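Long-range contacts in putative phosphosugar isomerases (PDB 3FKJ), which probably acts as an isomerase that binds phosphosugars or related carbohydrate derivatives through its SIS domains: residues Lys212-Met217 with Pro263-Gln268; Leu235-Ile240 with Thr337-Met342. One frame throughout, in Å; residues are numbered along the deposited sequence.

Contact 1 of 2, residues Lys212-Met217 with Pro263-Gln268; sequences KVVYMM and PFILLQ
Tyr215 and Met217 carry the backbone pairing of two parallel strands, each giving its N-H and its carbonyl oxygen to the 263-268 strand. Tyr215 N donates to Pro263 O at 2.9 Å, nearly straight at 172°, and Tyr215 O accepts from Ile265 N at 2.8 Å. Two residues further on, Met217 N reaches Ile265 O and Met217 O takes Leu267 N, the latter bond again almost linear. A CA-H...O contact reinforces the row, with Phe264 CA 3.1 Å from Tyr215 O. Val214 and Met216 instead direct their backbone groups to the opposite neighbour, strand 241-246.

Apolar packing follows the alternation of side chains. On one face lie Val214, Met216 and Ile265. Val214 turns CG1 anti to its own N (chi1 172°), and this methyl presses on Ile265 CD1 at 3.4 Å, tighter than usual van der Waals contact. Selenomethionine Met216 bends at chi2 and chi3, which folds its chain alongside Ile265 and brings SE to 3.6 Å from Ile265 CB. Helices 223-238 and 198-208 close over this face.

The other face holds aromatic and longer chains. Tyr215 CB rests 3.6 Å from Phe264 CD1, while the two rings sit obliquely with their planes 33° apart. Met217 leans toward Leu266 and Phe264 in one of two modelled conformers, so the detail is uncertain. The hydroxyl of Tyr215 extends beyond the sheet to hydrogen-bond Asn241 of the second subunit, and helix 274-286 lies against Met217 and Leu266.

Two adjacent inner strands of a parallel sheet with order 2-1-3-4 are flanked by helices, as in the Rossmann-like alpha/beta core of SIS domains, and consistent with this half being a second one.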
loop_
_atom_site.group_PDB
_atom_site.type_symbol
_atom_site.label_atom_id
_atom_site.label_comp_id
_atom_site.label_asym_id
_atom_site.label_seq_id
_atom_site.Cartn_x
_atom_site.Cartn_y
_atom_site.Cartn_z
ATOM N N LYS A 212 -2.939 21.693 -10.821
ATOM C CA LYS A 212 -2.016 21.689 -9.685
ATOM C C LYS A 212 -2.189 20.452 -8.784
ATOM O O LYS A 212 -1.329 20.183 -7.955
ATOM C CB LYS A 212 -2.299 22.910 -8.793
ATOM C CG LYS A 212 -2.509 24.246 -9.507
ATOM C CD LYS A 212 -1.294 25.161 -9.386
ATOM C CE LYS A 212 -1.637 26.570 -9.882
ATOM N NZ LYS A 212 -0.474 27.505 -9.820
ATOM N N VAL A 213 -3.351 19.801 -8.872
ATOM C CA VAL A 213 -3.670 18.579 -8.113
ATOM C C VAL A 213 -4.288 17.548 -9.058
ATOM O O VAL A 213 -5.278 17.824 -9.744
ATOM C CB VAL A 213 -4.688 18.802 -6.978
ATOM C CG1 VAL A 213 -4.763 17.531 -6.110
ATOM C CG2 VAL A 213 -4.309 20.007 -6.118
ATOM N N VAL A 214 -3.687 16.366 -9.107
ATOM C CA VAL A 214 -4.222 15.271 -9.911
ATOM C C VAL A 214 -4.344 14.002 -9.042
ATOM O O VAL A 214 -3.378 13.622 -8.358
ATOM C CB VAL A 214 -3.330 15.012 -11.156
ATOM C CG1 VAL A 214 -3.778 13.726 -11.896
ATOM C CG2 VAL A 214 -3.348 16.225 -12.075
ATOM N N TYR A 215 -5.496 13.341 -9.097
ATOM C CA TYR A 215 -5.664 12.039 -8.414
ATOM C C TYR A 215 -5.521 10.844 -9.411
ATOM O O TYR A 215 -6.189 10.813 -10.435
ATOM C CB TYR A 215 -6.985 11.978 -7.620
ATOM C CG TYR A 215 -7.030 12.966 -6.471
ATOM C CD1 TYR A 215 -6.320 12.719 -5.283
ATOM C CD2 TYR A 215 -7.731 14.173 -6.580
ATOM C CE1 TYR A 215 -6.325 13.622 -4.241
ATOM C CE2 TYR A 215 -7.754 15.091 -5.538
ATOM C CZ TYR A 215 -7.039 14.805 -4.355
ATOM O OH TYR A 215 -7.033 15.672 -3.298
HETATM N N MSE A 216 -4.573 9.941 -9.107
HETATM C CA MSE A 216 -4.387 8.665 -9.810
HETATM C C MSE A 216 -5.261 7.585 -9.206
HETATM O O MSE A 216 -5.427 7.492 -7.956
HETATM C CB MSE A 216 -2.945 8.198 -9.728
HETATM C CG MSE A 216 -1.931 9.131 -10.386
HETATM SE SE MSE A 216 -2.335 9.643 -12.196
HETATM C CE MSE A 216 -2.598 7.740 -12.875
HETATM N N MSE A 217 -5.836 6.771 -10.074
HETATM C CA MSE A 217 -6.738 5.710 -9.632
HETATM C C MSE A 217 -6.586 4.451 -10.489
HETATM O O MSE A 217 -6.250 4.506 -11.675
HETATM C CB MSE A 217 -8.195 6.236 -9.640
HETATM C CG MSE A 217 -9.235 5.301 -9.025
HETATM SE SE MSE A 217 -11.056 6.073 -8.999
HETATM C CE MSE A 217 -10.635 7.755 -8.259
ATOM N N PRO A 263 -9.472 16.735 -10.996
ATOM C CA PRO A 263 -8.803 15.855 -11.971
ATOM C C PRO A 263 -8.479 14.449 -11.459
ATOM O O PRO A 263 -7.858 14.298 -10.423
ATOM C CB PRO A 263 -7.524 16.635 -12.327
ATOM C CG PRO A 263 -7.737 18.027 -11.762
ATOM C CD PRO A 263 -8.529 17.746 -10.495
ATOM N N PHE A 264 -8.949 13.450 -12.189
ATOM C CA PHE A 264 -8.654 12.041 -11.949
ATOM C C PHE A 264 -8.133 11.404 -13.239
ATOM O O PHE A 264 -8.732 11.551 -14.297
ATOM C CB PHE A 264 -9.928 11.280 -11.562
ATOM C CG PHE A 264 -10.582 11.768 -10.308
ATOM C CD1 PHE A 264 -10.239 11.224 -9.080
ATOM C CD2 PHE A 264 -11.572 12.740 -10.353
ATOM C CE1 PHE A 264 -10.846 11.663 -7.905
ATOM C CE2 PHE A 264 -12.188 13.175 -9.196
ATOM C CZ PHE A 264 -11.795 12.632 -7.946
ATOM N N ILE A 265 -7.036 10.674 -13.130
ATOM C CA ILE A 265 -6.592 9.779 -14.172
ATOM C C ILE A 265 -6.826 8.348 -13.630
ATOM O O ILE A 265 -6.204 7.941 -12.625
ATOM C CB ILE A 265 -5.084 9.995 -14.545
ATOM C CG1 ILE A 265 -4.848 11.485 -14.869
ATOM C CG2 ILE A 265 -4.693 9.032 -15.720
ATOM C CD1 ILE A 265 -3.414 11.983 -14.767
ATOM N N LEU A 266 -7.752 7.637 -14.283
ATOM C CA LEU A 266 -8.104 6.256 -13.958
ATOM C C LEU A 266 -7.411 5.338 -14.938
ATOM O O LEU A 266 -7.574 5.462 -16.142
ATOM C CB LEU A 266 -9.616 6.015 -13.986
ATOM C CG LEU A 266 -10.162 4.582 -13.759
ATOM C CD1 LEU A 266 -9.864 4.122 -12.355
ATOM C CD2 LEU A 266 -11.648 4.530 -13.997
ATOM N N LEU A 267 -6.600 4.442 -14.396
ATOM C CA LEU A 267 -5.980 3.363 -15.152
ATOM C C LEU A 267 -6.837 2.144 -14.971
ATOM O O LEU A 267 -6.654 1.409 -14.022
ATOM C CB LEU A 267 -4.570 3.091 -14.647
ATOM C CG LEU A 267 -3.631 4.309 -14.590
ATOM C CD1 LEU A 267 -2.302 3.808 -14.219
ATOM C CD2 LEU A 267 -3.580 5.069 -15.910
ATOM N N GLN A 268 -7.790 1.980 -15.886
ATOM C CA GLN A 268 -8.787 0.911 -15.845
ATOM C C GLN A 268 -8.193 -0.428 -16.334
ATOM O O GLN A 268 -7.404 -0.476 -17.291
ATOM C CB GLN A 268 -10.026 1.285 -16.692
ATOM C CG GLN A 268 -11.159 0.273 -16.628
ATOM C CD GLN A 268 -12.450 0.755 -17.261
ATOM O OE1 GLN A 268 -12.439 1.629 -18.131
ATOM N NE2 GLN A 268 -13.578 0.180 -16.824
#

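Contact 2 of 2, residues Leu235-Ile240 with Thr337-Met342; sequences LEMQWI and TTRRYM
Arg340 lays its guanidinium flat over the indole of Trp239, the planes only 23° apart. Arg340 CZ stands 4.1 Å from the centroid of the five-membered ring of Trp239, close to the ring normal, which makes a cation-pi contact; farther back along the chain, CD lies off-centre over the six-membered ring. On its other side, CG of Arg340 sits over the centre of the Tyr341 ring, and the charge is also matched by a salt bridge to Glu259 of the second subunit. Thr338 meets the same indole at its benzo end, its CG2 3.5 Å from Trp239 CZ2, with the side chains roughly perpendicular.

Glu236, with CG anti to the backbone N (chi1 -172°), stretches out to place OE2 2.9 Å from Arg339 NH2. The N-H...O angle of 122° makes the hydrogen bond in this salt bridge weak, and the two planes are steeply inclined. Met237 CG lies over one face of the Arg339 guanidinium, and its SE is 3.6 Å from NH2. Arg339 bends at chi2, and its NH1 bonds Leu336 O as well as Thr338 O of its own segment, the latter at 2.9 Å. A water donates to both Glu236 O (2.9 Å) and Thr338 O (2.6 Å), bridging the two backbones. Glu256 of the second subunit takes the backbone N-H groups of Arg340, Tyr341 and Met342 at the dimer interface.

Trp239, with positive phi, is the first residue to leave helical backbone angles after helix 223-238, and the C-terminal tail following helix 313-331 runs across this helix end, just before strand 241-246.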
loop_
_atom_site.group_PDB
_atom_site.type_symbol
_atom_site.label_atom_id
_atom_site.label_comp_id
_atom_site.label_asym_id
_atom_site.label_seq_id
_atom_site.Cartn_x
_atom_site.Cartn_y
_atom_site.Cartn_z
ATOM N N LEU A 235 4.358 13.971 -8.820
ATOM C CA LEU A 235 5.171 14.602 -7.774
ATOM C C LEU A 235 6.657 14.747 -8.224
ATOM O O LEU A 235 7.219 15.848 -8.283
ATOM C CB LEU A 235 5.055 13.792 -6.465
ATOM C CG LEU A 235 3.682 13.770 -5.780
ATOM C CD1 LEU A 235 3.636 12.694 -4.711
ATOM C CD2 LEU A 235 3.328 15.128 -5.166
ATOM N N GLU A 236 7.291 13.641 -8.577
ATOM C CA GLU A 236 8.733 13.666 -8.828
ATOM C C GLU A 236 9.148 14.494 -10.041
ATOM O O GLU A 236 10.131 15.253 -9.976
ATOM C CB GLU A 236 9.283 12.243 -8.994
ATOM C CG GLU A 236 10.814 12.156 -9.078
ATOM C CD GLU A 236 11.284 10.758 -9.346
ATOM O OE1 GLU A 236 10.602 9.817 -8.868
ATOM O OE2 GLU A 236 12.321 10.586 -10.053
HETATM N N MSE A 237 8.432 14.314 -11.144
HETATM C CA MSE A 237 8.950 14.717 -12.462
HETATM C C MSE A 237 8.157 15.844 -13.080
HETATM O O MSE A 237 8.486 16.305 -14.180
HETATM C CB MSE A 237 8.991 13.523 -13.395
HETATM C CG MSE A 237 9.859 12.349 -12.873
HETATM SE SE MSE A 237 10.576 11.184 -14.310
HETATM C CE MSE A 237 10.695 9.583 -13.317
ATOM N N GLN A 238 7.127 16.291 -12.362
ATOM C CA GLN A 238 6.304 17.407 -12.804
ATOM C C GLN A 238 5.993 18.422 -11.747
ATOM O O GLN A 238 5.458 19.463 -12.065
ATOM C CB GLN A 238 4.978 16.911 -13.424
ATOM C CG GLN A 238 5.104 16.215 -14.750
ATOM C CD GLN A 238 5.618 17.125 -15.840
ATOM O OE1 GLN A 238 4.884 17.939 -16.359
ATOM N NE2 GLN A 238 6.866 16.955 -16.210
ATOM N N TRP A 239 6.312 18.135 -10.493
ATOM C CA TRP A 239 5.904 18.965 -9.354
ATOM C C TRP A 239 4.396 19.287 -9.328
ATOM O O TRP A 239 4.025 20.411 -9.079
ATOM C CB TRP A 239 6.734 20.247 -9.214
ATOM C CG TRP A 239 8.199 20.049 -9.211
ATOM C CD1 TRP A 239 8.891 18.942 -8.759
ATOM C CD2 TRP A 239 9.193 21.009 -9.618
ATOM N NE1 TRP A 239 10.248 19.144 -8.915
ATOM C CE2 TRP A 239 10.463 20.396 -9.444
ATOM C CE3 TRP A 239 9.137 22.326 -10.120
ATOM C CZ2 TRP A 239 11.661 21.051 -9.777
ATOM C CZ3 TRP A 239 10.332 22.963 -10.458
ATOM C CH2 TRP A 239 11.574 22.323 -10.272
ATOM N N ILE A 240 3.556 18.270 -9.544
ATOM C CA ILE A 240 2.081 18.391 -9.475
ATOM C C ILE A 240 1.615 17.582 -8.265
ATOM O O ILE A 240 1.983 16.419 -8.109
ATOM C CB ILE A 240 1.407 17.813 -10.765
ATOM C CG1 ILE A 240 1.710 18.689 -11.982
ATOM C CG2 ILE A 240 -0.116 17.632 -10.575
ATOM C CD1 ILE A 240 1.616 17.937 -13.351
ATOM N N THR A 337 13.128 15.045 -16.727
ATOM C CA THR A 337 14.405 14.955 -16.047
ATOM C C THR A 337 14.641 16.125 -15.066
ATOM O O THR A 337 15.642 16.143 -14.387
ATOM C CB THR A 337 15.556 14.903 -17.110
ATOM O OG1 THR A 337 15.411 16.001 -17.998
ATOM C CG2 THR A 337 15.510 13.586 -17.972
ATOM N N THR A 338 13.722 17.083 -14.974
ATOM C CA THR A 338 13.811 18.160 -13.976
ATOM C C THR A 338 13.831 17.637 -12.536
ATOM O O THR A 338 12.870 16.965 -12.102
ATOM C CB THR A 338 12.572 19.116 -14.043
ATOM O OG1 THR A 338 12.389 19.609 -15.366
ATOM C CG2 THR A 338 12.707 20.296 -13.048
ATOM N N ARG A 339 14.862 18.010 -11.777
ATOM C CA ARG A 339 14.892 17.820 -10.304
ATOM C C ARG A 339 15.416 19.056 -9.562
ATOM O O ARG A 339 16.326 19.735 -10.031
ATOM C CB ARG A 339 15.770 16.639 -9.896
ATOM C CG ARG A 339 15.444 15.329 -10.536
ATOM C CD ARG A 339 14.110 14.748 -10.081
ATOM N NE ARG A 339 13.929 13.419 -10.670
ATOM C CZ ARG A 339 13.553 13.173 -11.931
ATOM N NH1 ARG A 339 13.219 14.144 -12.770
ATOM N NH2 ARG A 339 13.466 11.931 -12.348
ATOM N N ARG A 340 14.856 19.370 -8.397
ATOM C CA ARG A 340 15.510 20.343 -7.527
ATOM C C ARG A 340 16.243 19.681 -6.357
ATOM O O ARG A 340 17.079 20.307 -5.701
ATOM C CB ARG A 340 14.541 21.440 -7.064
ATOM C CG ARG A 340 13.339 20.968 -6.296
ATOM C CD ARG A 340 12.337 22.063 -6.161
ATOM N NE ARG A 340 10.988 21.543 -6.008
ATOM C CZ ARG A 340 9.901 22.314 -5.905
ATOM N NH1 ARG A 340 10.004 23.641 -5.909
ATOM N NH2 ARG A 340 8.700 21.775 -5.826
ATOM N N TYR A 341 15.976 18.408 -6.105
ATOM C CA TYR A 341 16.654 17.734 -4.993
ATOM C C TYR A 341 17.419 16.506 -5.402
ATOM O O TYR A 341 18.586 16.358 -5.054
ATOM C CB TYR A 341 15.656 17.370 -3.915
ATOM C CG TYR A 341 14.878 18.542 -3.412
ATOM C CD1 TYR A 341 15.523 19.692 -2.951
ATOM C CD2 TYR A 341 13.489 18.521 -3.418
ATOM C CE1 TYR A 341 14.801 20.778 -2.483
ATOM C CE2 TYR A 341 12.752 19.610 -2.957
ATOM C CZ TYR A 341 13.422 20.728 -2.482
ATOM O OH TYR A 341 12.705 21.790 -2.025
HETATM N N MSE A 342 16.751 15.605 -6.117
HETATM C CA MSE A 342 17.368 14.336 -6.504
HETATM C C MSE A 342 18.563 14.553 -7.426
HETATM O O MSE A 342 18.474 15.252 -8.441
HETATM C CB MSE A 342 16.331 13.438 -7.183
HETATM C CG MSE A 342 16.753 12.001 -7.321
HETATM SE SE MSE A 342 15.429 10.970 -8.289
HETATM C CE MSE A 342 13.870 11.657 -7.391
HETATM O O HOH W 1 10.344 17.611 -11.654
#

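The centres of contact 1 and contact 2 lie about 18 Å apart, and their segments alternate along the chain: 212-217, 235-240, 263-268, then 337-342. Strand 213-218, helix 223-238 and strand 241-246 form a beta-alpha-beta crossover, so contact 1 begins within the sheet and contact 2 takes up the far end of the connecting helix. The two meet where Ile240 CG2 packs on Val214 CG2 at 3.8 Å. Contact 1 builds the centre of the sheet, whereas contact 2 ties the C-terminal tail to the end of its helix. Both also reach the second subunit, where Tyr215 of one chain packs on Leu235 of the other, joining core and dimer interface.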